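Side-chain contacts in methylxanthine N3-demethylase NdmB (Pseudomonas putida, PDB 6ICL), which demethylates theobromine and related methylxanthines at N3 as a Rieske oxygenase, using NADH and oxygen, in the bacterial degradation of caffeine: residues P39-N44 and G55-T60; L66-L71 and D145-R150. All coordinates share one frame; numbering follows the deposited sequence.

Contact 1. Residues P39-N44 and G55-T60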
ATOM      1  N   PRO A  39      10.562   8.367  31.564  1.00 29.92           N
ATOM      2  CA  PRO A  39      11.301   8.706  30.348  1.00 32.55           C
ATOM      3  C   PRO A  39      10.324   8.948  29.198  1.00 34.45           C
ATOM      4  O   PRO A  39       9.340   8.218  29.030  1.00 31.37           O
ATOM      5  CB  PRO A  39      12.160   7.467  30.111  1.00 28.19           C
ATOM      6  CG  PRO A  39      11.215   6.316  30.581  1.00 31.20           C
ATOM      7  CD  PRO A  39      10.376   6.910  31.722  1.00 27.46           C
ATOM      8  N   VAL A  40      10.571  10.015  28.431  1.00 30.63           N
ATOM      9  CA  VAL A  40       9.712  10.329  27.296  1.00 31.35           C
ATOM     10  C   VAL A  40      10.411  10.126  25.952  1.00 35.09           C
ATOM     11  O   VAL A  40       9.733   9.806  24.966  1.00 34.35           O
ATOM     12  CB  VAL A  40       9.143  11.751  27.411  1.00 35.59           C
ATOM     13  CG1 VAL A  40       8.127  11.816  28.570  1.00 33.10           C
ATOM     14  CG2 VAL A  40      10.290  12.782  27.571  1.00 30.50           C
ATOM     15  N   CYS A  41      11.733  10.246  25.881  1.00 30.64           N
ATOM     16  CA  CYS A  41      12.450   9.913  24.657  1.00 31.91           C
ATOM     17  C   CYS A  41      13.934   9.861  24.995  1.00 33.70           C
ATOM     18  O   CYS A  41      14.361  10.335  26.048  1.00 32.22           O
ATOM     19  CB  CYS A  41      12.176  10.941  23.539  1.00 34.93           C
ATOM     20  SG  CYS A  41      12.688  12.638  24.007  1.00 35.03           S
ATOM     21  N   THR A  42      14.709   9.241  24.114  1.00 35.22           N
ATOM     22  CA  THR A  42      16.146   9.341  24.282  1.00 32.84           C
ATOM     23  C   THR A  42      16.597  10.719  23.814  1.00 37.58           C
ATOM     24  O   THR A  42      15.885  11.417  23.085  1.00 30.79           O
ATOM     25  CB  THR A  42      16.875   8.249  23.508  1.00 32.49           C
ATOM     26  OG1 THR A  42      16.735   8.484  22.094  1.00 32.70           O
ATOM     27  CG2 THR A  42      16.292   6.868  23.859  1.00 33.28           C
ATOM     28  N   LEU A  43      17.782  11.119  24.267  1.00 34.52           N
ATOM     29  CA  LEU A  43      18.347  12.385  23.830  1.00 35.43           C
ATOM     30  C   LEU A  43      18.508  12.412  22.311  1.00 33.42           C
ATOM     31  O   LEU A  43      18.140  13.394  21.653  1.00 32.01           O
ATOM     32  CB  LEU A  43      19.686  12.604  24.541  1.00 35.43           C
ATOM     33  CG  LEU A  43      20.375  13.933  24.275  1.00 39.08           C
ATOM     34  CD1 LEU A  43      19.386  15.059  24.545  1.00 33.95           C
ATOM     35  CD2 LEU A  43      21.623  14.041  25.188  1.00 32.27           C
ATOM     36  N   ASN A  44      19.029  11.324  21.740  1.00 32.68           N
ATOM     37  CA  ASN A  44      19.146  11.219  20.290  1.00 35.11           C
ATOM     38  C   ASN A  44      17.792  11.382  19.603  1.00 39.42           C
ATOM     39  O   ASN A  44      17.663  12.123  18.610  1.00 30.44           O
ATOM     40  CB  ASN A  44      19.761   9.875  19.930  1.00 34.65           C
ATOM     41  CG  ASN A  44      20.266   9.851  18.524  1.00 46.10           C
ATOM     42  OD1 ASN A  44      19.607   9.321  17.623  1.00 46.99           O
ATOM     43  ND2 ASN A  44      21.432  10.458  18.309  1.00 46.79           N
ATOM     44  N   GLY A  55      14.554  20.657  19.005  1.00 34.28           N
ATOM     45  CA  GLY A  55      13.100  20.611  19.068  1.00 31.16           C
ATOM     46  C   GLY A  55      12.498  21.782  18.317  1.00 28.14           C
ATOM     47  O   GLY A  55      13.187  22.434  17.540  1.00 32.56           O
ATOM     48  N   PRO A  56      11.215  22.069  18.543  1.00 30.01           N
ATOM     49  CA  PRO A  56      10.329  21.408  19.508  1.00 32.24           C
ATOM     50  C   PRO A  56       9.907  20.001  19.060  1.00 35.95           C
ATOM     51  O   PRO A  56      10.011  19.674  17.874  1.00 33.74           O
ATOM     52  CB  PRO A  56       9.136  22.364  19.590  1.00 31.90           C
ATOM     53  CG  PRO A  56       9.074  22.992  18.183  1.00 32.76           C
ATOM     54  CD  PRO A  56      10.526  23.115  17.760  1.00 34.22           C
ATOM     55  N   MET A  57       9.497  19.165  20.012  1.00 35.06           N
ATOM     56  CA  MET A  57       9.120  17.785  19.731  1.00 37.42           C
ATOM     57  C   MET A  57       7.896  17.469  20.572  1.00 36.63           C
ATOM     58  O   MET A  57       7.718  18.035  21.661  1.00 36.05           O
ATOM     59  CB  MET A  57      10.281  16.790  20.033  1.00 37.92           C
ATOM     60  CG  MET A  57       9.988  15.651  21.065  1.00 30.33           C
ATOM     61  SD  MET A  57      11.139  14.298  20.913  1.00 44.90           S
ATOM     62  CE  MET A  57      10.138  12.835  20.720  1.00 47.23           C
ATOM     63  N   GLY A  58       7.048  16.584  20.058  1.00 33.92           N
ATOM     64  CA  GLY A  58       5.856  16.140  20.773  1.00 30.85           C
ATOM     65  C   GLY A  58       6.066  14.752  21.366  1.00 33.47           C
ATOM     66  O   GLY A  58       6.657  13.885  20.729  1.00 33.68           O
ATOM     67  N   VAL A  59       5.605  14.575  22.612  1.00 33.91           N
ATOM     68  CA  VAL A  59       5.571  13.283  23.288  1.00 29.50           C
ATOM     69  C   VAL A  59       4.261  13.213  24.046  1.00 36.25           C
ATOM     70  O   VAL A  59       3.634  14.232  24.347  1.00 33.66           O
ATOM     71  CB  VAL A  59       6.733  13.041  24.284  1.00 34.60           C
ATOM     72  CG1 VAL A  59       8.077  12.982  23.575  1.00 32.00           C
ATOM     73  CG2 VAL A  59       6.735  14.121  25.402  1.00 30.85           C
ATOM     74  N   THR A  60       3.850  11.992  24.371  1.00 34.71           N
ATOM     75  CA  THR A  60       2.655  11.770  25.165  1.00 34.66           C
ATOM     76  C   THR A  60       3.037  10.992  26.419  1.00 34.92           C
ATOM     77  O   THR A  60       3.751   9.990  26.338  1.00 32.53           O
ATOM     78  CB  THR A  60       1.590  11.051  24.331  1.00 38.56           C
ATOM     79  OG1 THR A  60       1.274  11.881  23.200  1.00 37.64           O
ATOM     80  CG2 THR A  60       0.312  10.832  25.143  1.00 34.60           C
TER
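Val-40 and Val-59 meet where the antiparallel sheet of the Rieske domain curls round until its two outermost strands, 37-42 and 57-61, face each other. No hydrogen bond joins the two segments; they are held by apolar side chains filling the space inside the curl. Val-59 shows how. Its CB lies 4.2 Å from Val-40 CB, and the two valine side chains cross at about a right angle. With chi1 at -65°, CG1 stands beside its own backbone N and rests against the backbone of the opposing strand, 3.8 Å from Val-40 O. CG2, set between the backbone N and the carbonyl carbon, approaches Val-40 CB at 3.9 Å and also touches Val-40 CG1. Branching at CB suits this place, because two methyls so near the backbone can cover both a carbonyl and a neighbouring valine where the main chains come close. Shortening Val-59 to an alanine removes both methyls and would probably leave Val-40 facing a gap, with the two edge strands held less firmly at this point. Val-40 also lies on Leu-68, so the pair belongs to a wider apolar layer. Farther along, the chains need a longer reach, and Met-57 supplies it from its strand toward Cys-41, a small residue that leaves room for the methionine tip. The two sulfurs approach as an apolar contact, Cys-41 SG standing 3.8 Å from Met-57 SD. A bend about the CG-SD bond of the methionine (chi3 -126°) carries its terminal CE to 4.0 Å from Cys-41 CB.

Contact 2. Residues L66-L71 and D145-R150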
ATOM      1  N   LEU A  66       2.640  16.706  25.556  1.00 31.52           N
ATOM      2  CA  LEU A  66       3.706  17.579  26.032  1.00 34.03           C
ATOM      3  C   LEU A  66       4.539  18.023  24.846  1.00 37.06           C
ATOM      4  O   LEU A  66       4.665  17.292  23.859  1.00 30.77           O
ATOM      5  CB  LEU A  66       4.657  16.853  27.028  1.00 29.07           C
ATOM      6  CG  LEU A  66       4.047  16.100  28.235  1.00 34.25           C
ATOM      7  CD1 LEU A  66       5.155  15.495  29.098  1.00 30.03           C
ATOM      8  CD2 LEU A  66       3.177  17.009  29.065  1.00 34.53           C
ATOM      9  N   VAL A  67       5.152  19.198  24.967  1.00 32.14           N
ATOM     10  CA  VAL A  67       6.160  19.651  24.013  1.00 30.46           C
ATOM     11  C   VAL A  67       7.502  19.706  24.729  1.00 31.68           C
ATOM     12  O   VAL A  67       7.588  20.163  25.876  1.00 32.53           O
ATOM     13  CB  VAL A  67       5.789  21.013  23.391  1.00 31.58           C
ATOM     14  CG1 VAL A  67       5.486  22.060  24.484  1.00 34.81           C
ATOM     15  CG2 VAL A  67       6.897  21.491  22.451  1.00 31.58           C
ATOM     16  N   LEU A  68       8.534  19.182  24.078  1.00 30.59           N
ATOM     17  CA  LEU A  68       9.912  19.302  24.518  1.00 30.65           C
ATOM     18  C   LEU A  68      10.621  20.304  23.619  1.00 37.02           C
ATOM     19  O   LEU A  68      10.457  20.276  22.394  1.00 30.80           O
ATOM     20  CB  LEU A  68      10.638  17.951  24.450  1.00 30.95           C
ATOM     21  CG  LEU A  68       9.984  16.783  25.209  1.00 34.80           C
ATOM     22  CD1 LEU A  68      10.794  15.511  25.048  1.00 31.08           C
ATOM     23  CD2 LEU A  68       9.800  17.116  26.703  1.00 32.73           C
ATOM     24  N   ALA A  69      11.406  21.192  24.219  1.00 33.65           N
ATOM     25  CA  ALA A  69      12.250  22.078  23.436  1.00 33.14           C
ATOM     26  C   ALA A  69      13.483  22.416  24.254  1.00 38.74           C
ATOM     27  O   ALA A  69      13.429  22.484  25.490  1.00 36.45           O
ATOM     28  CB  ALA A  69      11.523  23.364  23.044  1.00 33.70           C
ATOM     29  N   ARG A  70      14.591  22.626  23.561  1.00 33.66           N
ATOM     30  CA  ARG A  70      15.835  22.991  24.224  1.00 35.95           C
ATOM     31  C   ARG A  70      15.966  24.499  24.125  1.00 38.99           C
ATOM     32  O   ARG A  70      16.114  25.042  23.027  1.00 37.01           O
ATOM     33  CB  ARG A  70      17.046  22.292  23.615  1.00 34.91           C
ATOM     34  CG  ARG A  70      18.340  22.703  24.313  1.00 37.30           C
ATOM     35  CD  ARG A  70      19.287  21.542  24.420  1.00 34.54           C
ATOM     36  NE  ARG A  70      19.467  20.914  23.123  1.00 41.80           N
ATOM     37  CZ  ARG A  70      20.053  19.744  22.940  1.00 42.30           C
ATOM     38  NH1 ARG A  70      20.526  19.065  23.974  1.00 41.53           N
ATOM     39  NH2 ARG A  70      20.172  19.258  21.716  1.00 42.27           N
ATOM     40  N   LEU A  71      15.867  25.169  25.276  1.00 35.92           N
ATOM     41  CA  LEU A  71      15.944  26.617  25.390  1.00 39.18           C
ATOM     42  C   LEU A  71      17.144  26.943  26.279  1.00 45.22           C
ATOM     43  O   LEU A  71      17.199  26.496  27.430  1.00 37.80           O
ATOM     44  CB  LEU A  71      14.659  27.194  25.993  1.00 35.81           C
ATOM     45  CG  LEU A  71      13.316  26.904  25.305  1.00 42.58           C
ATOM     46  CD1 LEU A  71      12.192  27.664  25.990  1.00 38.65           C
ATOM     47  CD2 LEU A  71      13.359  27.254  23.827  1.00 41.75           C
ATOM     48  N   ASP A 145      21.451   9.924  28.994  1.00 35.88           N
ATOM     49  CA  ASP A 145      21.098  10.254  27.611  1.00 38.37           C
ATOM     50  C   ASP A 145      19.641   9.922  27.315  1.00 37.27           C
ATOM     51  O   ASP A 145      19.284   9.542  26.195  1.00 36.56           O
ATOM     52  CB  ASP A 145      22.038   9.572  26.612  1.00 36.55           C
ATOM     53  CG  ASP A 145      23.458  10.147  26.677  1.00 46.72           C
ATOM     54  OD1 ASP A 145      23.604  11.312  27.135  1.00 44.14           O
ATOM     55  OD2 ASP A 145      24.418   9.437  26.286  1.00 50.53           O
ATOM     56  N   ILE A 146      18.793  10.089  28.326  1.00 36.53           N
ATOM     57  CA  ILE A 146      17.355   9.924  28.196  1.00 35.25           C
ATOM     58  C   ILE A 146      16.683  11.156  28.781  1.00 35.35           C
ATOM     59  O   ILE A 146      17.188  11.735  29.748  1.00 32.58           O
ATOM     60  CB  ILE A 146      16.897   8.630  28.895  1.00 34.99           C
ATOM     61  CG1 ILE A 146      17.304   7.423  28.038  1.00 34.45           C
ATOM     62  CG2 ILE A 146      15.400   8.663  29.164  1.00 32.68           C
ATOM     63  CD1 ILE A 146      17.024   6.064  28.691  1.00 34.49           C
ATOM     64  N   VAL A 147      15.573  11.586  28.176  1.00 33.81           N
ATOM     65  CA  VAL A 147      14.796  12.719  28.669  1.00 32.62           C
ATOM     66  C   VAL A 147      13.707  12.229  29.622  1.00 36.17           C
ATOM     67  O   VAL A 147      12.834  11.442  29.233  1.00 35.22           O
ATOM     68  CB  VAL A 147      14.177  13.511  27.509  1.00 33.59           C
ATOM     69  CG1 VAL A 147      13.455  14.755  28.041  1.00 29.44           C
ATOM     70  CG2 VAL A 147      15.252  13.885  26.491  1.00 33.74           C
ATOM     71  N   TRP A 148      13.739  12.730  30.859  1.00 35.37           N
ATOM     72  CA  TRP A 148      12.818  12.353  31.926  1.00 31.81           C
ATOM     73  C   TRP A 148      11.917  13.526  32.259  1.00 32.69           C
ATOM     74  O   TRP A 148      12.359  14.681  32.280  1.00 35.74           O
ATOM     75  CB  TRP A 148      13.581  11.948  33.193  1.00 34.17           C
ATOM     76  CG  TRP A 148      14.508  10.839  32.982  1.00 31.02           C
ATOM     77  CD1 TRP A 148      15.805  10.912  32.543  1.00 34.70           C
ATOM     78  CD2 TRP A 148      14.222   9.461  33.170  1.00 31.93           C
ATOM     79  NE1 TRP A 148      16.348   9.652  32.462  1.00 32.15           N
ATOM     80  CE2 TRP A 148      15.392   8.742  32.845  1.00 32.11           C
ATOM     81  CE3 TRP A 148      13.088   8.756  33.596  1.00 31.99           C
ATOM     82  CZ2 TRP A 148      15.455   7.354  32.916  1.00 32.07           C
ATOM     83  CZ3 TRP A 148      13.154   7.389  33.680  1.00 30.88           C
ATOM     84  CH2 TRP A 148      14.329   6.695  33.340  1.00 30.29           C
ATOM     85  N   VAL A 149      10.662  13.232  32.535  1.00 33.65           N
ATOM     86  CA  VAL A 149       9.685  14.236  32.908  1.00 31.77           C
ATOM     87  C   VAL A 149       8.942  13.742  34.144  1.00 36.52           C
ATOM     88  O   VAL A 149       8.593  12.561  34.245  1.00 35.67           O
ATOM     89  CB  VAL A 149       8.682  14.525  31.767  1.00 33.66           C
ATOM     90  CG1 VAL A 149       7.629  15.542  32.219  1.00 33.76           C
ATOM     91  CG2 VAL A 149       9.400  15.000  30.493  1.00 32.85           C
ATOM     92  N   ARG A 150       8.678  14.660  35.071  1.00 35.62           N
ATOM     93  CA  ARG A 150       7.820  14.409  36.221  1.00 39.30           C
ATOM     94  C   ARG A 150       6.710  15.446  36.200  1.00 40.10           C
ATOM     95  O   ARG A 150       6.981  16.650  36.235  1.00 38.85           O
ATOM     96  CB  ARG A 150       8.604  14.468  37.536  1.00 41.31           C
ATOM     97  CG  ARG A 150       7.697  14.305  38.777  1.00 45.18           C
ATOM     98  CD  ARG A 150       8.517  14.206  40.057  1.00 43.52           C
ATOM     99  NE  ARG A 150       9.254  15.435  40.337  1.00 44.53           N
ATOM    100  CZ  ARG A 150      10.092  15.588  41.365  1.00 51.23           C
ATOM    101  NH1 ARG A 150      10.316  14.582  42.214  1.00 46.28           N
ATOM    102  NH2 ARG A 150      10.722  16.745  41.537  1.00 39.86           N
TER
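Leu-66 and Val-149 extend toward each other tip to tip across the interior of the curled Rieske-domain sheet, and Leu-68 does the same with Val-147. The backbones stay well apart, with Leu-68 CA 9.2 Å from Val-147 CA, so long leucines on one strand are needed to meet the shorter valines on the other. Each leucine is extended: in Leu-66 a chi2 of -178° carries CD1 straight outward, to 4.0 Å from Val-149 CG1. Leu-68 CD1 comes to 4.1 Å from Val-147 CG1, while its other methyl leans toward the next valine, CD2 lying a looser 4.4 Å from Val-149 CG2. Leu-68 thus spans both valines, and all four side chains are buried, a setting that suits their wholly apolar character. The segments run at 127° to each other, and past this apolar patch the character changes. Arg-70 is partly exposed and turns to other partners: a salt bridge with Glu-47, a hydrogen bond to His-54, and packing on Pro-299 of the second subunit. Inside the curl, Ala-77 of strand 74-79 touches both Leu-68 and Val-149, a small residue beside two larger ones. Strand 66-71 is bonded on one edge to strand 57-61 and on the other to strand 74-79, whereas strand 146-150 lies between strands 137-143 and 37-42.

In the fold
From the N terminus, strand 37-42 leads into helix 43-48, and contact 1 closes this short excursion when strand 57-61 returns opposite the first strand. The chain then turns directly into strand 64-71, where contact 2 opens; it closes only at strand 146-150, after a long excursion that includes the cysteines and histidines around the [2Fe-2S] cluster. The two loops therefore follow in series, neither nested nor crossed. Their centres lie about 6 Å apart, because 57-61 pairs with 64-71 and 37-42 with 146-150, where Cys-41 O and Val-147 N probably share a hydrogen bond. Together they join opposing parts of one curled sheet.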